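Local coordinates for protein fatty acid synthase 1, isoform A (Drosophila melanogaster, PDB 6FN6) that probably builds long-chain saturated fatty acids from acetyl-CoA and malonyl-CoA with NADPH, this piece being its dehydratase, enoylreductase and ketoreductase region, at residues R150-S155 / M177-I182; L309-N314 / K363-E368; T603-Y608 / L906-R911; F1045-C1050 / Q1089-P1094. All blocks are in the same frame, centred on the assembly; numbering follows the deposited sequence.

Interaction 1: R150-S155 / M177-I182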
loop_
_atom_site.group_PDB
_atom_site.type_symbol
_atom_site.label_atom_id
_atom_site.label_comp_id
_atom_site.label_asym_id
_atom_site.label_seq_id
_atom_site.Cartn_x
_atom_site.Cartn_y
_atom_site.Cartn_z
ATOM N N ARG A 150 -8.779 -4.052 37.602
ATOM C CA ARG A 150 -10.051 -3.410 37.905
ATOM C C ARG A 150 -9.778 -1.972 38.339
ATOM O O ARG A 150 -10.125 -1.569 39.449
ATOM C CB ARG A 150 -10.810 -4.181 38.989
ATOM C CG ARG A 150 -11.598 -5.372 38.456
ATOM C CD ARG A 150 -12.209 -6.194 39.578
ATOM N NE ARG A 150 -13.220 -5.456 40.331
ATOM C CZ ARG A 150 -14.536 -5.603 40.181
ATOM N NH1 ARG A 150 -15.032 -6.462 39.296
ATOM N NH2 ARG A 150 -15.365 -4.884 40.924
ATOM N N GLY A 151 -9.158 -1.202 37.448
ATOM C CA GLY A 151 -8.644 0.112 37.790
ATOM C C GLY A 151 -9.521 1.295 37.425
ATOM O O GLY A 151 -9.168 2.439 37.715
ATOM N N ILE A 152 -10.648 1.034 36.774
ATOM C CA ILE A 152 -11.615 2.092 36.501
ATOM C C ILE A 152 -12.419 2.368 37.766
ATOM O O ILE A 152 -13.330 1.616 38.113
ATOM C CB ILE A 152 -12.542 1.728 35.331
ATOM C CG1 ILE A 152 -11.721 1.496 34.060
ATOM C CG2 ILE A 152 -13.572 2.833 35.111
ATOM C CD1 ILE A 152 -12.522 0.967 32.879
ATOM N N VAL A 153 -12.068 3.449 38.454
ATOM C CA VAL A 153 -12.782 3.865 39.655
ATOM C C VAL A 153 -14.116 4.500 39.279
ATOM O O VAL A 153 -15.115 4.319 39.975
ATOM C CB VAL A 153 -11.944 4.839 40.513
ATOM C CG1 VAL A 153 -10.766 4.110 41.148
ATOM C CG2 VAL A 153 -11.457 6.014 39.688
ATOM N N ARG A 154 -14.128 5.251 38.181
ATOM C CA ARG A 154 -15.301 6.033 37.809
ATOM C C ARG A 154 -15.428 6.273 36.303
ATOM O O ARG A 154 -14.433 6.361 35.585
ATOM C CB ARG A 154 -15.254 7.375 38.542
ATOM C CG ARG A 154 -16.501 8.234 38.408
ATOM C CD ARG A 154 -16.557 9.315 39.485
ATOM N NE ARG A 154 -16.593 8.750 40.836
ATOM C CZ ARG A 154 -15.561 8.705 41.677
ATOM N NH1 ARG A 154 -14.371 9.184 41.330
ATOM N NH2 ARG A 154 -15.722 8.168 42.878
ATOM N N SER A 155 -16.671 6.367 35.842
ATOM C CA SER A 155 -16.974 6.702 34.455
ATOM C C SER A 155 -18.374 7.287 34.349
ATOM O O SER A 155 -19.283 6.866 35.062
ATOM C CB SER A 155 -16.862 5.471 33.557
ATOM O OG SER A 155 -17.425 5.728 32.280
ATOM N N MET A 177 -7.201 2.189 30.286
ATOM C CA MET A 177 -7.489 3.189 29.260
ATOM C C MET A 177 -8.180 2.535 28.062
ATOM O O MET A 177 -9.068 3.126 27.452
ATOM C CB MET A 177 -6.210 3.895 28.806
ATOM C CG MET A 177 -5.502 4.677 29.903
ATOM S SD MET A 177 -4.027 5.547 29.320
ATOM C CE MET A 177 -4.747 6.690 28.147
ATOM N N LEU A 178 -7.764 1.318 27.723
ATOM C CA LEU A 178 -8.396 0.576 26.636
ATOM C C LEU A 178 -9.771 0.072 27.060
ATOM O O LEU A 178 -10.715 0.076 26.270
ATOM C CB LEU A 178 -7.524 -0.603 26.197
ATOM C CG LEU A 178 -6.078 -0.292 25.807
ATOM C CD1 LEU A 178 -5.421 -1.524 25.204
ATOM C CD2 LEU A 178 -6.006 0.885 24.848
ATOM N N GLN A 179 -9.875 -0.369 28.309
ATOM C CA GLN A 179 -11.155 -0.779 28.862
ATOM C C GLN A 179 -12.137 0.376 28.738
ATOM O O GLN A 179 -13.288 0.195 28.344
ATOM C CB GLN A 179 -11.017 -1.200 30.325
ATOM C CG GLN A 179 -10.094 -2.374 30.563
ATOM C CD GLN A 179 -9.965 -2.703 32.035
ATOM O OE1 GLN A 179 -10.657 -2.124 32.871
ATOM N NE2 GLN A 179 -9.073 -3.630 32.362
ATOM N N PHE A 180 -11.667 1.564 29.090
ATOM C CA PHE A 180 -12.513 2.746 29.108
ATOM C C PHE A 180 -13.060 3.074 27.724
ATOM O O PHE A 180 -14.211 3.491 27.583
ATOM C CB PHE A 180 -11.738 3.943 29.658
ATOM C CG PHE A 180 -12.570 5.178 29.796
ATOM C CD1 PHE A 180 -13.386 5.358 30.900
ATOM C CD2 PHE A 180 -12.544 6.153 28.819
ATOM C CE1 PHE A 180 -14.159 6.492 31.024
ATOM C CE2 PHE A 180 -13.312 7.288 28.937
ATOM C CZ PHE A 180 -14.121 7.459 30.041
ATOM N N SER A 181 -12.226 2.896 26.707
ATOM C CA SER A 181 -12.626 3.154 25.329
ATOM C C SER A 181 -13.665 2.140 24.860
ATOM O O SER A 181 -14.529 2.451 24.043
ATOM C CB SER A 181 -11.407 3.117 24.410
ATOM O OG SER A 181 -11.756 3.450 23.078
ATOM N N ILE A 182 -13.578 0.927 25.391
ATOM C CA ILE A 182 -14.484 -0.141 24.999
ATOM C C ILE A 182 -15.867 0.101 25.599
ATOM O O ILE A 182 -16.874 -0.329 25.035
ATOM C CB ILE A 182 -13.915 -1.517 25.414
ATOM C CG1 ILE A 182 -12.697 -1.863 24.554
ATOM C CG2 ILE A 182 -14.971 -2.611 25.284
ATOM C CD1 ILE A 182 -11.848 -3.001 25.100
#
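Q179 is the first residue of 177-182 to meet the strand 152-155, lying against I152. Its chain runs extended beyond CG (chi2 178°) and crosses the isoleucine at a slant: I152 CD1 rests 3.7 Å from Q179 CB at the root of the side chain and 3.6 Å from Q179 OE1 at its end. This is apolar cover over a buried amide whose polar atoms are bonded to other residues. OE1 is bonded to the hydroxyl of Y135, which also bonds the backbone N of I152, while NE2 reaches both D175 OD2 and the carbonyl of F149. With partners at both ends of the amide, its rotation should be well fixed.

One residue on, the same methyl also meets the backbone of F180, I152 CD1 lying 3.9 Å from F180 N. The F180 ring does not follow Q179; CG lies opposite the backbone N (chi1 -176°), which sends the ring toward S155. There F180 CE1 is 3.6 Å from S155 OG and 3.8 Å from S155 CB, an oblique approach.

I152 and S155 both point at the helix although three residues apart, and the classic beta bulge of V153 and R154 opposite K163 probably accounts for that change of phase. The strand and helix axes are 10.1 Å apart and 32° from parallel. This is strand-on-helix packing of a hotdog fold, here the predicted C-terminal one of the dehydratase, in which helix 170-183 also carries D175, the predicted proton donor, beside Q179.

Interaction 2: L309-N314 / K363-E368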
loop_
_atom_site.group_PDB
_atom_site.type_symbol
_atom_site.label_atom_id
_atom_site.label_comp_id
_atom_site.label_asym_id
_atom_site.label_seq_id
_atom_site.Cartn_x
_atom_site.Cartn_y
_atom_site.Cartn_z
ATOM N N LEU A 309 -32.580 -56.293 38.757
ATOM C CA LEU A 309 -32.533 -57.714 38.441
ATOM C C LEU A 309 -32.642 -57.910 36.928
ATOM O O LEU A 309 -33.590 -57.438 36.301
ATOM C CB LEU A 309 -33.652 -58.454 39.172
ATOM C CG LEU A 309 -33.656 -58.251 40.691
ATOM C CD1 LEU A 309 -34.884 -58.884 41.320
ATOM C CD2 LEU A 309 -32.384 -58.804 41.325
ATOM N N ALA A 310 -31.665 -58.606 36.352
ATOM C CA ALA A 310 -31.555 -58.736 34.900
ATOM C C ALA A 310 -31.437 -60.189 34.437
ATOM O O ALA A 310 -30.611 -60.502 33.582
ATOM C CB ALA A 310 -30.360 -57.934 34.400
ATOM N N ASN A 311 -32.259 -61.073 34.993
ATOM C CA ASN A 311 -32.228 -62.479 34.600
ATOM C C ASN A 311 -33.121 -62.745 33.392
ATOM O O ASN A 311 -34.329 -62.515 33.440
ATOM C CB ASN A 311 -32.672 -63.370 35.763
ATOM C CG ASN A 311 -31.635 -63.454 36.863
ATOM O OD1 ASN A 311 -30.454 -63.191 36.640
ATOM N ND2 ASN A 311 -32.074 -63.829 38.060
ATOM N N GLY A 312 -32.521 -63.233 32.309
ATOM C CA GLY A 312 -33.266 -63.539 31.099
ATOM C C GLY A 312 -33.632 -62.308 30.296
ATOM O O GLY A 312 -34.696 -62.250 29.680
ATOM N N ARG A 313 -32.747 -61.317 30.306
ATOM C CA ARG A 313 -32.993 -60.060 29.606
ATOM C C ARG A 313 -31.785 -59.601 28.785
ATOM O O ARG A 313 -30.643 -59.936 29.091
ATOM C CB ARG A 313 -33.391 -58.982 30.618
ATOM C CG ARG A 313 -34.725 -59.247 31.298
ATOM C CD ARG A 313 -34.910 -58.361 32.513
ATOM N NE ARG A 313 -34.906 -56.942 32.168
ATOM C CZ ARG A 313 -34.604 -55.965 33.018
ATOM N NH1 ARG A 313 -34.279 -56.245 34.273
ATOM N NH2 ARG A 313 -34.626 -54.702 32.613
ATOM N N ASN A 314 -32.073 -58.819 27.749
ATOM C CA ASN A 314 -31.061 -58.243 26.875
ATOM C C ASN A 314 -30.272 -57.175 27.631
ATOM O O ASN A 314 -30.861 -56.306 28.262
ATOM C CB ASN A 314 -31.745 -57.650 25.642
ATOM C CG ASN A 314 -30.764 -57.140 24.604
ATOM O OD1 ASN A 314 -29.701 -57.723 24.371
ATOM N ND2 ASN A 314 -31.116 -56.018 23.985
ATOM N N LYS A 363 -24.678 -62.575 41.666
ATOM C CA LYS A 363 -25.381 -63.412 42.632
ATOM C C LYS A 363 -26.663 -63.983 42.036
ATOM O O LYS A 363 -27.338 -63.331 41.239
ATOM C CB LYS A 363 -25.702 -62.617 43.899
ATOM C CG LYS A 363 -24.508 -62.420 44.819
ATOM C CD LYS A 363 -24.914 -61.805 46.148
ATOM C CE LYS A 363 -23.710 -61.600 47.056
ATOM N NZ LYS A 363 -23.073 -62.887 47.452
ATOM N N ASP A 364 -26.989 -65.206 42.437
ATOM C CA ASP A 364 -28.184 -65.888 41.957
ATOM C C ASP A 364 -29.359 -65.502 42.849
ATOM O O ASP A 364 -29.410 -65.872 44.020
ATOM C CB ASP A 364 -27.975 -67.406 41.956
ATOM C CG ASP A 364 -29.102 -68.154 41.271
ATOM O OD1 ASP A 364 -29.972 -67.497 40.663
ATOM O OD2 ASP A 364 -29.114 -69.402 41.337
ATOM N N VAL A 365 -30.303 -64.757 42.284
ATOM C CA VAL A 365 -31.396 -64.177 43.059
ATOM C C VAL A 365 -32.217 -65.249 43.774
ATOM O O VAL A 365 -32.922 -64.952 44.739
ATOM C CB VAL A 365 -32.297 -63.307 42.154
ATOM C CG1 VAL A 365 -32.989 -64.159 41.095
ATOM C CG2 VAL A 365 -33.323 -62.545 42.984
ATOM N N LEU A 366 -32.127 -66.491 43.310
ATOM C CA LEU A 366 -32.838 -67.583 43.960
ATOM C C LEU A 366 -32.043 -68.069 45.176
ATOM O O LEU A 366 -30.834 -68.280 45.091
ATOM C CB LEU A 366 -33.093 -68.739 42.982
ATOM C CG LEU A 366 -34.095 -68.471 41.847
ATOM C CD1 LEU A 366 -33.447 -67.719 40.695
ATOM C CD2 LEU A 366 -34.725 -69.764 41.351
ATOM N N LYS A 367 -32.737 -68.235 46.301
ATOM C CA LYS A 367 -32.147 -68.711 47.563
ATOM C C LYS A 367 -31.246 -67.734 48.331
ATOM O O LYS A 367 -30.891 -68.029 49.472
ATOM C CB LYS A 367 -31.376 -70.022 47.351
ATOM C CG LYS A 367 -32.161 -71.254 47.801
ATOM C CD LYS A 367 -31.349 -72.070 48.805
ATOM C CE LYS A 367 -32.224 -73.044 49.580
ATOM N NZ LYS A 367 -31.439 -73.809 50.585
ATOM N N GLU A 368 -30.859 -66.599 47.754
ATOM C CA GLU A 368 -29.990 -65.688 48.500
ATOM C C GLU A 368 -30.265 -64.223 48.156
ATOM O O GLU A 368 -30.749 -63.916 47.066
ATOM C CB GLU A 368 -28.511 -66.008 48.233
ATOM C CG GLU A 368 -28.006 -65.579 46.861
ATOM C CD GLU A 368 -26.573 -66.011 46.601
ATOM O OE1 GLU A 368 -25.933 -66.543 47.532
ATOM O OE2 GLU A 368 -26.083 -65.808 45.469
#
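The bond from D364 N to E368 OE2, 3.2 Å long and bent to 138° at the hydrogen, folds 363-368 back on itself, and the V365 inside that loop is what touches N311 and L309. E368 OE2 uses its anti lone pair, the one turned away from the other carboxylate oxygen.

V365 splits its two methyls between the partners. Its CG1 occupies the crowded position between backbone N and carbonyl carbon (chi1 65°) and faces the N311 amide, with V365 CG1 3.2 Å from N311 ND2. The oxygen side of that amide is taken by the backbone N of S342, which fits an orientation with ND2 against the valine. The other methyl meets the leucine, V365 CG2 lying 4.2 Å from L309 CD2, and the two side chains cross at about a right angle. The segments bury 132 Å² together, evidence of a small contact.

Both loops follow parallel strands, 303-309 and 359-362, with 334-341 between them, and the strand order of this sheet is that of a class I methyltransferase, consistent with the pseudo-methyltransferase of animal fatty acid synthases. V370 touches both L309 and V365; helix 389-395 packs against both segments, T390 against V365 and S394 against L309, with N393 ND2 bonded to the carbonyl of V365.

Interaction 3: T603-Y608 / L906-R911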
loop_
_atom_site.group_PDB
_atom_site.type_symbol
_atom_site.label_atom_id
_atom_site.label_comp_id
_atom_site.label_asym_id
_atom_site.label_seq_id
_atom_site.Cartn_x
_atom_site.Cartn_y
_atom_site.Cartn_z
ATOM N N THR A 603 -44.251 -5.485 1.536
ATOM C CA THR A 603 -44.130 -6.821 2.106
ATOM C C THR A 603 -44.371 -7.839 1.000
ATOM O O THR A 603 -45.451 -7.886 0.412
ATOM C CB THR A 603 -45.123 -7.048 3.260
ATOM O OG1 THR A 603 -45.043 -5.956 4.185
ATOM C CG2 THR A 603 -44.808 -8.349 3.991
ATOM N N CYS A 604 -43.355 -8.645 0.713
ATOM C CA CYS A 604 -43.430 -9.622 -0.366
ATOM C C CYS A 604 -43.428 -11.051 0.165
ATOM O O CYS A 604 -42.960 -11.315 1.273
ATOM C CB CYS A 604 -42.261 -9.428 -1.334
ATOM S SG CYS A 604 -42.164 -7.773 -2.059
ATOM N N THR A 605 -43.959 -11.967 -0.639
ATOM C CA THR A 605 -43.916 -13.385 -0.312
ATOM C C THR A 605 -42.697 -14.000 -0.985
ATOM O O THR A 605 -42.540 -13.903 -2.201
ATOM C CB THR A 605 -45.189 -14.119 -0.778
ATOM O OG1 THR A 605 -46.350 -13.401 -0.341
ATOM C CG2 THR A 605 -45.228 -15.536 -0.218
ATOM N N VAL A 606 -41.840 -14.638 -0.195
ATOM C CA VAL A 606 -40.581 -15.155 -0.712
ATOM C C VAL A 606 -40.781 -16.545 -1.296
ATOM O O VAL A 606 -41.385 -17.415 -0.666
ATOM C CB VAL A 606 -39.500 -15.174 0.384
ATOM C CG1 VAL A 606 -38.182 -15.719 -0.161
ATOM C CG2 VAL A 606 -39.302 -13.783 0.958
ATOM N N TYR A 607 -40.269 -16.741 -2.508
ATOM C CA TYR A 607 -40.305 -18.040 -3.166
ATOM C C TYR A 607 -38.895 -18.607 -3.270
ATOM O O TYR A 607 -38.655 -19.772 -2.953
ATOM C CB TYR A 607 -40.927 -17.923 -4.555
ATOM C CG TYR A 607 -42.437 -17.906 -4.545
ATOM C CD1 TYR A 607 -43.129 -16.833 -3.997
ATOM C CD2 TYR A 607 -43.172 -18.955 -5.082
ATOM C CE1 TYR A 607 -44.510 -16.807 -3.984
ATOM C CE2 TYR A 607 -44.554 -18.937 -5.074
ATOM C CZ TYR A 607 -45.217 -17.861 -4.522
ATOM O OH TYR A 607 -46.592 -17.831 -4.509
ATOM N N TYR A 608 -37.966 -17.767 -3.715
ATOM C CA TYR A 608 -36.579 -18.175 -3.882
ATOM C C TYR A 608 -35.646 -17.189 -3.190
ATOM O O TYR A 608 -35.712 -15.986 -3.435
ATOM C CB TYR A 608 -36.237 -18.283 -5.369
ATOM C CG TYR A 608 -36.893 -19.471 -6.034
ATOM C CD1 TYR A 608 -38.173 -19.376 -6.559
ATOM C CD2 TYR A 608 -36.239 -20.693 -6.117
ATOM C CE1 TYR A 608 -38.780 -20.459 -7.157
ATOM C CE2 TYR A 608 -36.838 -21.782 -6.714
ATOM C CZ TYR A 608 -38.109 -21.660 -7.232
ATOM O OH TYR A 608 -38.710 -22.745 -7.827
ATOM N N LEU A 906 -50.412 -13.829 -9.596
ATOM C CA LEU A 906 -51.382 -14.651 -8.885
ATOM C C LEU A 906 -51.212 -14.531 -7.372
ATOM O O LEU A 906 -50.092 -14.528 -6.867
ATOM C CB LEU A 906 -51.218 -16.108 -9.324
ATOM C CG LEU A 906 -52.024 -17.195 -8.619
ATOM C CD1 LEU A 906 -53.508 -16.974 -8.815
ATOM C CD2 LEU A 906 -51.611 -18.557 -9.142
ATOM N N GLN A 907 -52.326 -14.434 -6.651
ATOM C CA GLN A 907 -52.284 -14.361 -5.192
ATOM C C GLN A 907 -51.862 -15.714 -4.609
ATOM O O GLN A 907 -52.429 -16.746 -4.973
ATOM C CB GLN A 907 -53.642 -13.934 -4.634
ATOM C CG GLN A 907 -53.590 -13.437 -3.195
ATOM C CD GLN A 907 -52.842 -12.120 -3.063
ATOM O OE1 GLN A 907 -52.740 -11.354 -4.020
ATOM N NE2 GLN A 907 -52.311 -11.855 -1.873
ATOM N N PRO A 908 -50.879 -15.718 -3.692
ATOM C CA PRO A 908 -50.321 -16.991 -3.215
ATOM C C PRO A 908 -51.231 -17.790 -2.285
ATOM O O PRO A 908 -51.955 -17.219 -1.467
ATOM C CB PRO A 908 -49.058 -16.554 -2.470
ATOM C CG PRO A 908 -49.365 -15.190 -1.985
ATOM C CD PRO A 908 -50.231 -14.563 -3.042
ATOM N N LYS A 909 -51.185 -19.112 -2.422
ATOM C CA LYS A 909 -51.860 -20.008 -1.492
ATOM C C LYS A 909 -51.140 -19.955 -0.151
ATOM O O LYS A 909 -49.923 -19.771 -0.111
ATOM C CB LYS A 909 -51.869 -21.446 -2.016
ATOM C CG LYS A 909 -52.423 -21.618 -3.421
ATOM C CD LYS A 909 -51.976 -22.947 -4.017
ATOM C CE LYS A 909 -52.565 -23.180 -5.401
ATOM N NZ LYS A 909 -52.245 -22.072 -6.342
ATOM N N PRO A 910 -51.879 -20.116 0.955
ATOM C CA PRO A 910 -51.179 -20.103 2.242
ATOM C C PRO A 910 -50.351 -21.367 2.460
ATOM O O PRO A 910 -50.725 -22.439 1.985
ATOM C CB PRO A 910 -52.318 -20.008 3.258
ATOM C CG PRO A 910 -53.472 -20.655 2.579
ATOM C CD PRO A 910 -53.325 -20.347 1.113
ATOM N N ARG A 911 -49.236 -21.229 3.170
ATOM C CA ARG A 911 -48.385 -22.365 3.509
ATOM C C ARG A 911 -47.958 -22.321 4.964
ATOM O O ARG A 911 -48.013 -21.280 5.619
ATOM C CB ARG A 911 -47.129 -22.434 2.634
ATOM C CG ARG A 911 -47.331 -22.987 1.235
ATOM C CD ARG A 911 -45.993 -23.481 0.687
ATOM N NE ARG A 911 -46.042 -23.847 -0.727
ATOM C CZ ARG A 911 -45.065 -24.488 -1.366
ATOM N NH1 ARG A 911 -43.960 -24.843 -0.720
ATOM N NH2 ARG A 911 -45.191 -24.783 -2.652
#
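P908 sets its ring against T605 and Y607 on strand 601-611, joining the medium-chain reductase fold of the enoylreductase to the chain that runs on toward the ketoreductase. Y607 and Y608 together face A644, a classic beta bulge, and the chain turns a corner at Y607.

The close part is confined to one proline and two hydroxyl-bearing side chains. The end of the tyrosine, crossing the proline at about a right angle, brings Y607 OH to 3.4 Å from P908 CB, with P908 CA behind at 4.0 Å from the same oxygen. Farther round the ring, P908 CG lies 3.9 Å from T605 OG1. These are contacts of carbon with oxygen; the polar partners of Y607 OH lie outside the pair, a hydrogen bond with E900 OE2 and a weak one with R646 NE.

The loose side begins directly beyond P908. K909 is exposed and poorly ordered, P910 is exposed, and R911, although its CB points at the strand, makes no contact with 603-608. Only 104 Å² is buried in all. R897 provides an indirect connection, since its backbone is bonded to that of Y607 and its NH2 to the carbonyl oxygen of K909.

The tyrosine reaches the proline with CG placed beside its own backbone N (chi1 -81°). With the ring turned to chi2 67°, its edge faces T605 O, which lies in the ring plane 3.5 Å from Y607 CD1.

Interaction 4: F1045-C1050 / Q1089-P1094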
loop_
_atom_site.group_PDB
_atom_site.type_symbol
_atom_site.label_atom_id
_atom_site.label_comp_id
_atom_site.label_asym_id
_atom_site.label_seq_id
_atom_site.Cartn_x
_atom_site.Cartn_y
_atom_site.Cartn_z
ATOM N N PHE A 1045 -56.706 -7.808 41.504
ATOM C CA PHE A 1045 -57.156 -6.616 40.789
ATOM C C PHE A 1045 -56.871 -6.665 39.289
ATOM O O PHE A 1045 -57.555 -6.004 38.509
ATOM C CB PHE A 1045 -56.505 -5.371 41.392
ATOM C CG PHE A 1045 -56.956 -5.073 42.793
ATOM C CD1 PHE A 1045 -58.252 -4.658 43.043
ATOM C CD2 PHE A 1045 -56.085 -5.213 43.859
ATOM C CE1 PHE A 1045 -58.671 -4.384 44.330
ATOM C CE2 PHE A 1045 -56.498 -4.941 45.148
ATOM C CZ PHE A 1045 -57.793 -4.528 45.384
ATOM N N SER A 1046 -55.863 -7.432 38.885
ATOM C CA SER A 1046 -55.546 -7.564 37.467
ATOM C C SER A 1046 -56.699 -8.247 36.736
ATOM O O SER A 1046 -56.954 -7.965 35.565
ATOM C CB SER A 1046 -54.246 -8.346 37.263
ATOM O OG SER A 1046 -54.349 -9.667 37.758
ATOM N N ARG A 1047 -57.391 -9.145 37.431
ATOM C CA ARG A 1047 -58.550 -9.835 36.867
ATOM C C ARG A 1047 -59.592 -8.835 36.380
ATOM O O ARG A 1047 -60.270 -9.071 35.384
ATOM C CB ARG A 1047 -59.181 -10.780 37.894
ATOM C CG ARG A 1047 -58.295 -11.939 38.317
ATOM C CD ARG A 1047 -59.000 -12.814 39.336
ATOM N NE ARG A 1047 -58.109 -13.805 39.937
ATOM C CZ ARG A 1047 -58.516 -14.952 40.477
ATOM N NH1 ARG A 1047 -59.804 -15.271 40.489
ATOM N NH2 ARG A 1047 -57.630 -15.788 41.000
ATOM N N ASP A 1048 -59.728 -7.728 37.102
ATOM C CA ASP A 1048 -60.723 -6.711 36.778
ATOM C C ASP A 1048 -60.171 -5.678 35.797
ATOM O O ASP A 1048 -60.859 -5.261 34.866
ATOM C CB ASP A 1048 -61.202 -6.007 38.051
ATOM C CG ASP A 1048 -61.823 -6.964 39.054
ATOM O OD1 ASP A 1048 -62.426 -7.972 38.626
ATOM O OD2 ASP A 1048 -61.710 -6.708 40.272
ATOM N N ILE A 1049 -58.928 -5.264 36.020
ATOM C CA ILE A 1049 -58.330 -4.167 35.270
ATOM C C ILE A 1049 -57.705 -4.648 33.966
ATOM O O ILE A 1049 -58.038 -4.159 32.885
ATOM C CB ILE A 1049 -57.278 -3.439 36.131
ATOM C CG1 ILE A 1049 -57.909 -2.916 37.426
ATOM C CG2 ILE A 1049 -56.647 -2.288 35.353
ATOM C CD1 ILE A 1049 -56.901 -2.573 38.502
ATOM N N CYS A 1050 -56.784 -5.598 34.073
ATOM C CA CYS A 1050 -55.990 -6.018 32.929
ATOM C C CYS A 1050 -56.735 -7.070 32.120
ATOM O O CYS A 1050 -56.625 -8.267 32.388
ATOM C CB CYS A 1050 -54.647 -6.558 33.408
ATOM S SG CYS A 1050 -53.806 -5.423 34.527
ATOM N N GLN A 1089 -55.460 -20.152 37.140
ATOM C CA GLN A 1089 -55.770 -21.011 36.002
ATOM C C GLN A 1089 -57.132 -21.679 36.156
ATOM O O GLN A 1089 -57.863 -21.837 35.178
ATOM C CB GLN A 1089 -54.691 -22.082 35.811
ATOM C CG GLN A 1089 -53.389 -21.559 35.233
ATOM C CD GLN A 1089 -52.581 -22.646 34.547
ATOM O OE1 GLN A 1089 -53.108 -23.705 34.197
ATOM N NE2 GLN A 1089 -51.294 -22.389 34.350
ATOM N N VAL A 1090 -57.465 -22.080 37.381
ATOM C CA VAL A 1090 -58.767 -22.674 37.652
ATOM C C VAL A 1090 -59.849 -21.711 37.187
ATOM O O VAL A 1090 -60.783 -22.101 36.491
ATOM C CB VAL A 1090 -58.929 -23.023 39.150
ATOM C CG1 VAL A 1090 -60.381 -23.401 39.475
ATOM C CG2 VAL A 1090 -57.989 -24.145 39.546
ATOM N N SER A 1091 -59.701 -20.445 37.559
ATOM C CA SER A 1091 -60.678 -19.420 37.213
ATOM C C SER A 1091 -60.453 -18.848 35.810
ATOM O O SER A 1091 -60.999 -17.801 35.465
ATOM C CB SER A 1091 -60.652 -18.292 38.249
ATOM O OG SER A 1091 -60.936 -18.783 39.548
ATOM N N GLY A 1092 -59.625 -19.520 35.015
ATOM C CA GLY A 1092 -59.419 -19.133 33.630
ATOM C C GLY A 1092 -58.550 -17.905 33.439
ATOM O O GLY A 1092 -58.923 -16.980 32.719
ATOM N N PHE A 1093 -57.396 -17.890 34.097
ATOM C CA PHE A 1093 -56.446 -16.797 33.947
ATOM C C PHE A 1093 -55.042 -17.351 33.729
ATOM O O PHE A 1093 -54.739 -18.464 34.162
ATOM C CB PHE A 1093 -56.459 -15.886 35.177
ATOM C CG PHE A 1093 -57.680 -15.018 35.280
ATOM C CD1 PHE A 1093 -57.861 -13.953 34.416
ATOM C CD2 PHE A 1093 -58.641 -15.258 36.253
ATOM C CE1 PHE A 1093 -58.980 -13.147 34.510
ATOM C CE2 PHE A 1093 -59.763 -14.457 36.354
ATOM C CZ PHE A 1093 -59.932 -13.397 35.480
ATOM N N PRO A 1094 -54.174 -16.576 33.059
ATOM C CA PRO A 1094 -52.782 -17.017 32.947
ATOM C C PRO A 1094 -52.095 -17.012 34.303
ATOM O O PRO A 1094 -52.279 -16.072 35.076
ATOM C CB PRO A 1094 -52.144 -15.980 32.016
ATOM C CG PRO A 1094 -53.274 -15.288 31.343
ATOM C CD PRO A 1094 -54.433 -15.349 32.288
#
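A Schellman motif ends helix 1072-1090 in the ketoreductase, a Rossmann-type domain, and the F1093 that follows it packs with one ring face against R1047 of helix 1034-1049. G1092, with positive phi, is the C-prime residue; its N bonds Q1089 O at 2.9 Å, and F1093 N returns to R1088 O.

The arginine, extended from CG to NE, passes over one face of the phenyl ring. R1047 CG stands 3.7 Å from the centroid of the F1093 ring, 22° off the ring normal, a CH-pi contact. On either side of it in the chain, R1047 CB lies 3.6 Å from F1093 CZ and R1047 CD 3.5 Å from F1093 CE2. Farther out, the guanidinium plane is tilted 38° from the ring, with F1093 CD2 over one of its faces near the rim.

R1047 NE forms a salt bridge with D1043, one turn earlier in its helix. Cutting R1047 back to an alanine would probably uncover that ring face and deprive D1043 of this salt bridge. At the far end of the arginine, R1047 NH1 comes obliquely to 3.8 Å from S1091 OG.

How the interactions relate
The four contacts follow one another along the chain without overlap, and none touches another. Interaction 1 lies in the dehydratase and is the one beside an annotated site: the side chain of Q179 is about 3 Å from that of D175 and about 5 Å from that of H24, the predicted catalytic pair. Interactions 1 and 2 are farthest apart, with centres 68 Å from each other on opposite sides of the chain's centre. Interactions 3 and 4 are the closest pair, centres 39 Å and nearest atoms about 27 Å apart; the chain leaving 906-911 leads into the ketoreductase that holds interaction 4.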